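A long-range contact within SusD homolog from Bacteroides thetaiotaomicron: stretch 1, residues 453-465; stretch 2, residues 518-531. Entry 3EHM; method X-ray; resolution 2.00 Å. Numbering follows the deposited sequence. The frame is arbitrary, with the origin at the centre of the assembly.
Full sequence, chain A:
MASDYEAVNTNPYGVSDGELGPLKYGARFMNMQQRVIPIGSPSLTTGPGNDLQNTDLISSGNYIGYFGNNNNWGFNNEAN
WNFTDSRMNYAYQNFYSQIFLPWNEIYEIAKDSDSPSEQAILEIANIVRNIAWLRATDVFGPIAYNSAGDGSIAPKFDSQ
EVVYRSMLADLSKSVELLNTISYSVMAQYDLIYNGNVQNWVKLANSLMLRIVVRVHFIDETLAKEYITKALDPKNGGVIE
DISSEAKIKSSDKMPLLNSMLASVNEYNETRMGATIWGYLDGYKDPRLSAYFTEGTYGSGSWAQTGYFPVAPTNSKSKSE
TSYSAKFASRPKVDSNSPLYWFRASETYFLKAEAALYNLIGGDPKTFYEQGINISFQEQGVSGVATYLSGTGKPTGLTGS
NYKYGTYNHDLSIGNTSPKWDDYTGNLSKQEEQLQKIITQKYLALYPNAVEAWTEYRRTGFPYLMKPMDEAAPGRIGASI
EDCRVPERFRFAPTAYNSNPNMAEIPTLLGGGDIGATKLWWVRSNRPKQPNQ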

# COMPACT_ATOMS: atom_id res chain seq x y z
N TRP A 453 -4.26 -1.34 -2.33
CA TRP A 453 -4.55 -1.76 -3.70
C TRP A 453 -4.32 -3.27 -3.83
O TRP A 453 -5.09 -3.97 -4.49
CB TRP A 453 -3.65 -0.99 -4.67
CG TRP A 453 -3.83 -1.38 -6.10
CD1 TRP A 453 -5.00 -1.73 -6.72
CD2 TRP A 453 -2.82 -1.40 -7.11
NE1 TRP A 453 -4.78 -1.96 -8.05
CE2 TRP A 453 -3.45 -1.77 -8.32
CE3 TRP A 453 -1.45 -1.13 -7.11
CZ2 TRP A 453 -2.75 -1.88 -9.53
CZ3 TRP A 453 -0.75 -1.25 -8.32
CH2 TRP A 453 -1.40 -1.61 -9.50
N THR A 454 -3.27 -3.77 -3.19
CA THR A 454 -2.97 -5.20 -3.21
C THR A 454 -4.07 -5.97 -2.50
O THR A 454 -4.56 -6.99 -2.99
CB THR A 454 -1.62 -5.49 -2.52
OG1 THR A 454 -0.56 -4.86 -3.25
CG2 THR A 454 -1.36 -6.99 -2.45
N GLU A 455 -4.48 -5.49 -1.33
CA GLU A 455 -5.52 -6.16 -0.57
C GLU A 455 -6.87 -6.16 -1.27
O GLU A 455 -7.63 -7.12 -1.15
CB GLU A 455 -5.64 -5.56 0.83
CG GLU A 455 -4.51 -6.00 1.74
CD GLU A 455 -4.52 -7.51 1.98
OE1 GLU A 455 -5.27 -7.96 2.87
OE2 GLU A 455 -3.80 -8.24 1.27
N TYR A 456 -7.17 -5.10 -2.01
CA TYR A 456 -8.43 -5.04 -2.75
C TYR A 456 -8.41 -6.10 -3.86
O TYR A 456 -9.36 -6.85 -4.03
CB TYR A 456 -8.64 -3.67 -3.38
CG TYR A 456 -9.78 -3.67 -4.37
CD1 TYR A 456 -11.11 -3.66 -3.94
CD2 TYR A 456 -9.54 -3.77 -5.75
CE1 TYR A 456 -12.17 -3.73 -4.85
CE2 TYR A 456 -10.59 -3.85 -6.66
CZ TYR A 456 -11.90 -3.83 -6.20
OH TYR A 456 -12.94 -3.92 -7.10
N ARG A 457 -7.31 -6.13 -4.61
CA ARG A 457 -7.17 -7.10 -5.69
C ARG A 457 -7.23 -8.54 -5.19
O ARG A 457 -7.77 -9.42 -5.87
CB ARG A 457 -5.86 -6.86 -6.44
CG ARG A 457 -5.85 -5.60 -7.31
CD ARG A 457 -4.48 -5.39 -7.93
NE ARG A 457 -3.51 -4.91 -6.94
CZ ARG A 457 -2.19 -4.97 -7.10
NH1 ARG A 457 -1.68 -5.49 -8.20
NH2 ARG A 457 -1.39 -4.49 -6.16
N ARG A 458 -6.67 -8.78 -4.01
CA ARG A 458 -6.67 -10.13 -3.45
C ARG A 458 -8.05 -10.58 -2.97
O ARG A 458 -8.47 -11.70 -3.26
CB ARG A 458 -5.69 -10.22 -2.27
CG ARG A 458 -5.73 -11.57 -1.53
CD ARG A 458 -4.74 -11.61 -0.36
NE ARG A 458 -5.14 -10.79 0.78
CZ ARG A 458 -5.93 -11.22 1.77
NH1 ARG A 458 -6.40 -12.46 1.76
NH2 ARG A 458 -6.24 -10.40 2.77
N THR A 459 -8.74 -9.69 -2.26
CA THR A 459 -10.05 -10.01 -1.67
C THR A 459 -11.30 -9.48 -2.35
O THR A 459 -12.37 -10.08 -2.25
CB THR A 459 -10.11 -9.52 -0.22
OG1 THR A 459 -10.20 -8.09 -0.21
CG2 THR A 459 -8.86 -9.94 0.54
N GLY A 460 -11.17 -8.34 -3.03
CA GLY A 460 -12.33 -7.74 -3.67
C GLY A 460 -12.93 -6.69 -2.75
O GLY A 460 -13.94 -6.07 -3.08
N PHE A 461 -12.28 -6.48 -1.61
CA PHE A 461 -12.75 -5.49 -0.64
C PHE A 461 -11.73 -4.39 -0.37
O PHE A 461 -10.52 -4.60 -0.47
CB PHE A 461 -13.10 -6.17 0.69
CG PHE A 461 -14.07 -7.30 0.57
CD1 PHE A 461 -15.26 -7.15 -0.14
CD2 PHE A 461 -13.81 -8.52 1.20
CE1 PHE A 461 -16.19 -8.20 -0.21
CE2 PHE A 461 -14.73 -9.56 1.14
CZ PHE A 461 -15.92 -9.40 0.43
N PRO A 462 -12.20 -3.18 -0.04
CA PRO A 462 -13.63 -2.85 0.08
C PRO A 462 -14.18 -2.54 -1.31
O PRO A 462 -13.41 -2.43 -2.27
CB PRO A 462 -13.61 -1.61 0.97
CG PRO A 462 -12.36 -0.92 0.51
CD PRO A 462 -11.36 -2.05 0.40
N TYR A 463 -15.50 -2.42 -1.43
CA TYR A 463 -16.07 -2.08 -2.73
C TYR A 463 -15.61 -0.66 -3.02
O TYR A 463 -15.53 0.17 -2.12
CB TYR A 463 -17.60 -2.16 -2.68
CG TYR A 463 -18.14 -3.56 -2.51
CD1 TYR A 463 -17.42 -4.67 -2.96
CD2 TYR A 463 -19.40 -3.79 -1.94
CE1 TYR A 463 -17.93 -5.97 -2.84
CE2 TYR A 463 -19.92 -5.08 -1.82
CZ TYR A 463 -19.17 -6.16 -2.27
OH TYR A 463 -19.68 -7.43 -2.16
N LEU A 464 -15.32 -0.38 -4.29
CA LEU A 464 -14.81 0.93 -4.67
C LEU A 464 -15.71 1.71 -5.61
O LEU A 464 -16.55 1.14 -6.31
CB LEU A 464 -13.45 0.78 -5.36
CG LEU A 464 -12.43 -0.15 -4.71
CD1 LEU A 464 -11.30 -0.41 -5.69
CD2 LEU A 464 -11.92 0.45 -3.42
N MSE A 465 -15.52 3.03 -5.62
CA MSE A 465 -16.24 3.90 -6.53
C MSE A 465 -15.65 3.50 -7.88
O MSE A 465 -14.44 3.31 -8.00
CB MSE A 465 -15.91 5.37 -6.24
CG MSE A 465 -16.44 5.89 -4.91
SE MSE A 465 -18.29 6.47 -5.02
CE MSE A 465 -18.46 7.30 -3.28
N LYS A 518 -4.68 -11.08 -13.77
CA LYS A 518 -4.73 -11.26 -12.33
C LYS A 518 -3.46 -11.89 -11.77
O LYS A 518 -2.90 -12.82 -12.36
CB LYS A 518 -5.93 -12.13 -11.94
CG LYS A 518 -7.29 -11.49 -12.23
CD LYS A 518 -8.41 -12.41 -11.79
CE LYS A 518 -9.78 -11.83 -12.13
NZ LYS A 518 -10.87 -12.68 -11.58
N LEU A 519 -3.01 -11.38 -10.63
CA LEU A 519 -1.81 -11.90 -10.02
C LEU A 519 -2.08 -13.20 -9.28
O LEU A 519 -3.23 -13.61 -9.10
CB LEU A 519 -1.18 -10.85 -9.10
CG LEU A 519 -0.70 -9.63 -9.91
CD1 LEU A 519 -0.10 -8.57 -8.99
CD2 LEU A 519 0.33 -10.09 -10.93
N TRP A 520 -1.00 -13.85 -8.85
CA TRP A 520 -1.07 -15.14 -8.17
C TRP A 520 -1.94 -15.25 -6.92
O TRP A 520 -2.67 -16.23 -6.77
CB TRP A 520 0.35 -15.59 -7.83
CG TRP A 520 0.41 -16.89 -7.07
CD1 TRP A 520 0.03 -18.13 -7.51
CD2 TRP A 520 0.87 -17.07 -5.73
NE1 TRP A 520 0.22 -19.07 -6.53
CE2 TRP A 520 0.74 -18.44 -5.42
CE3 TRP A 520 1.39 -16.20 -4.75
CZ2 TRP A 520 1.11 -18.97 -4.18
CZ3 TRP A 520 1.75 -16.73 -3.52
CH2 TRP A 520 1.60 -18.10 -3.24
N TRP A 521 -1.88 -14.26 -6.03
CA TRP A 521 -2.66 -14.32 -4.80
C TRP A 521 -4.14 -13.94 -4.86
O TRP A 521 -4.82 -13.94 -3.84
CB TRP A 521 -1.98 -13.50 -3.68
CG TRP A 521 -1.29 -12.24 -4.13
CD1 TRP A 521 0.05 -11.96 -4.05
CD2 TRP A 521 -1.90 -11.07 -4.70
NE1 TRP A 521 0.31 -10.70 -4.53
CE2 TRP A 521 -0.87 -10.13 -4.94
CE3 TRP A 521 -3.22 -10.73 -5.03
CZ2 TRP A 521 -1.12 -8.87 -5.50
CZ3 TRP A 521 -3.46 -9.47 -5.58
CH2 TRP A 521 -2.41 -8.56 -5.81
N VAL A 522 -4.65 -13.64 -6.05
CA VAL A 522 -6.06 -13.27 -6.16
C VAL A 522 -6.89 -14.51 -5.81
O VAL A 522 -6.74 -15.55 -6.44
CB VAL A 522 -6.43 -12.80 -7.57
CG1 VAL A 522 -7.94 -12.52 -7.65
CG2 VAL A 522 -5.65 -11.54 -7.91
N ARG A 523 -7.76 -14.38 -4.81
CA ARG A 523 -8.57 -15.52 -4.39
C ARG A 523 -9.65 -15.89 -5.39
O ARG A 523 -10.12 -15.06 -6.17
CB ARG A 523 -9.20 -15.25 -3.02
CG ARG A 523 -10.31 -14.22 -2.98
CD ARG A 523 -10.69 -13.94 -1.53
NE ARG A 523 -11.83 -13.04 -1.37
CZ ARG A 523 -13.00 -13.40 -0.86
NH1 ARG A 523 -13.21 -14.65 -0.47
NH2 ARG A 523 -13.96 -12.50 -0.71
N SER A 524 -10.04 -17.16 -5.36
CA SER A 524 -11.07 -17.66 -6.24
C SER A 524 -12.42 -17.14 -5.79
O SER A 524 -12.61 -16.81 -4.61
CB SER A 524 -11.09 -19.19 -6.22
OG SER A 524 -9.88 -19.71 -6.75
N ASN A 525 -13.36 -17.05 -6.72
CA ASN A 525 -14.71 -16.58 -6.41
C ASN A 525 -14.68 -15.19 -5.77
O ASN A 525 -15.46 -14.91 -4.86
CB ASN A 525 -15.39 -17.58 -5.46
CG ASN A 525 -15.25 -19.03 -5.92
OD1 ASN A 525 -15.85 -19.43 -6.92
ND2 ASN A 525 -14.44 -19.80 -5.21
N ARG A 526 -13.79 -14.33 -6.24
CA ARG A 526 -13.68 -12.98 -5.69
C ARG A 526 -15.00 -12.22 -5.91
O ARG A 526 -15.50 -12.13 -7.03
CB ARG A 526 -12.53 -12.23 -6.37
CG ARG A 526 -12.14 -10.93 -5.67
CD ARG A 526 -10.95 -10.28 -6.37
NE ARG A 526 -11.28 -9.89 -7.74
CZ ARG A 526 -10.40 -9.43 -8.62
NH1 ARG A 526 -9.12 -9.31 -8.29
NH2 ARG A 526 -10.80 -9.08 -9.83
N PRO A 527 -15.56 -11.65 -4.83
CA PRO A 527 -16.82 -10.91 -4.86
C PRO A 527 -16.77 -9.60 -5.64
O PRO A 527 -15.70 -9.03 -5.87
CB PRO A 527 -17.12 -10.65 -3.38
CG PRO A 527 -16.26 -11.65 -2.64
CD PRO A 527 -15.01 -11.69 -3.46
N LYS A 528 -17.95 -9.13 -6.03
CA LYS A 528 -18.11 -7.87 -6.77
C LYS A 528 -19.34 -7.16 -6.20
O LYS A 528 -20.31 -7.82 -5.82
CB LYS A 528 -18.33 -8.16 -8.25
CG LYS A 528 -17.13 -8.79 -8.93
CD LYS A 528 -17.53 -9.56 -10.18
CE LYS A 528 -18.21 -8.68 -11.21
NZ LYS A 528 -18.51 -9.45 -12.46
N GLN A 529 -19.31 -5.84 -6.15
CA GLN A 529 -20.45 -5.09 -5.63
C GLN A 529 -21.64 -5.27 -6.56
O GLN A 529 -21.50 -5.18 -7.78
CB GLN A 529 -20.12 -3.60 -5.51
CG GLN A 529 -21.30 -2.77 -5.00
CD GLN A 529 -20.99 -1.29 -4.91
OE1 GLN A 529 -20.15 -0.77 -5.64
NE2 GLN A 529 -21.69 -0.60 -4.02
N PRO A 530 -22.84 -5.51 -6.01
CA PRO A 530 -24.05 -5.69 -6.82
C PRO A 530 -24.28 -4.48 -7.73
O PRO A 530 -23.80 -3.39 -7.44
CB PRO A 530 -25.16 -5.83 -5.78
CG PRO A 530 -24.46 -6.40 -4.59
CD PRO A 530 -23.16 -5.62 -4.57
N ASN A 531 -25.02 -4.69 -8.81
CA ASN A 531 -25.32 -3.62 -9.75
C ASN A 531 -26.42 -2.69 -9.27
O ASN A 531 -26.29 -1.46 -9.50
CB ASN A 531 -25.69 -4.22 -11.10
CG ASN A 531 -24.55 -4.99 -11.72
OD1 ASN A 531 -23.47 -4.43 -11.97
ND2 ASN A 531 -24.75 -6.28 -11.97
O HOH W 1 -14.89 -6.36 -5.55

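In this contact an irregular segment from far along the chain supplies hydrogen-bond donors to the last carbonyls of a helix, with two arginines binding those carbonyls while aromatic side chains pack the flanks. Stretch 1 ends its helix at T459 and continues as loop; stretch 2 has no regular secondary structure and runs alongside it, with R458 facing V522 (CA to CA 4.2 Å), then G460 near P527 and Y463 near Q529.

The final turn of a helix leaves carbonyl groups without helical N-H partners, and stretch 2 supplies donors. The backbone N of R523 bonds to R458 O at 3.2 Å, nearly straight at 169°. The R523 side chain then reaches the next carbonyl, with NE 3.1 Å and NH2 3.3 Å from T459 O, so one acceptor takes two hydrogens near the guanidinium plane. R526 NH1 lies 2.8 Å from R457 O, again at the guanidinium edge. Arginine suits both places because it is long and carries several N-H groups that can be directed at once.

G460 leaves the helix with positive phi (96°). A CB here would press against the preceding carbonyl and would lie only 3.0 Å from both R526 CG and P527 O; glycine allows the close approach. A water joins the two backbones just beyond, donating to G460 O (2.7 Å) and P527 O (2.8 Å).

Against the helix, W521 of stretch 2 offers a broad apolar surface. T454 CG2 sits over one face, 4.1 Å from the centroid of its six-membered ring, a CH-pi contact that uses the methyl of threonine. R457 CB meets the ring edge, 3.6 Å from W521 CZ3, while the R457 guanidinium has W521 CH2 over one face. This leaves the edge of the guanidinium free for polar partners: R457 NE bonds to W453 O at 3.1 Å. R458 packs its aliphatic part against W521, with CB 3.7 Å from CE3, and sends its charged end away to E455, where a salt bridge (R458 NH2 to E455 OE1, 2.6 Å) holds it.

At the end of the helix, T459 OG1 accepts a bond from F461 N at 3.0 Å, bracing the turn. F461 CZ rests 3.8 Å from P527 CG, an apolar pairing of an aromatic ring with a proline ring. Y463 points toward stretch 2, and Q529 CB lies over its face, 3.7 Å from the ring centroid; the methylene serves as the CH donor while the amide of Q529 is satisfied elsewhere in the structure.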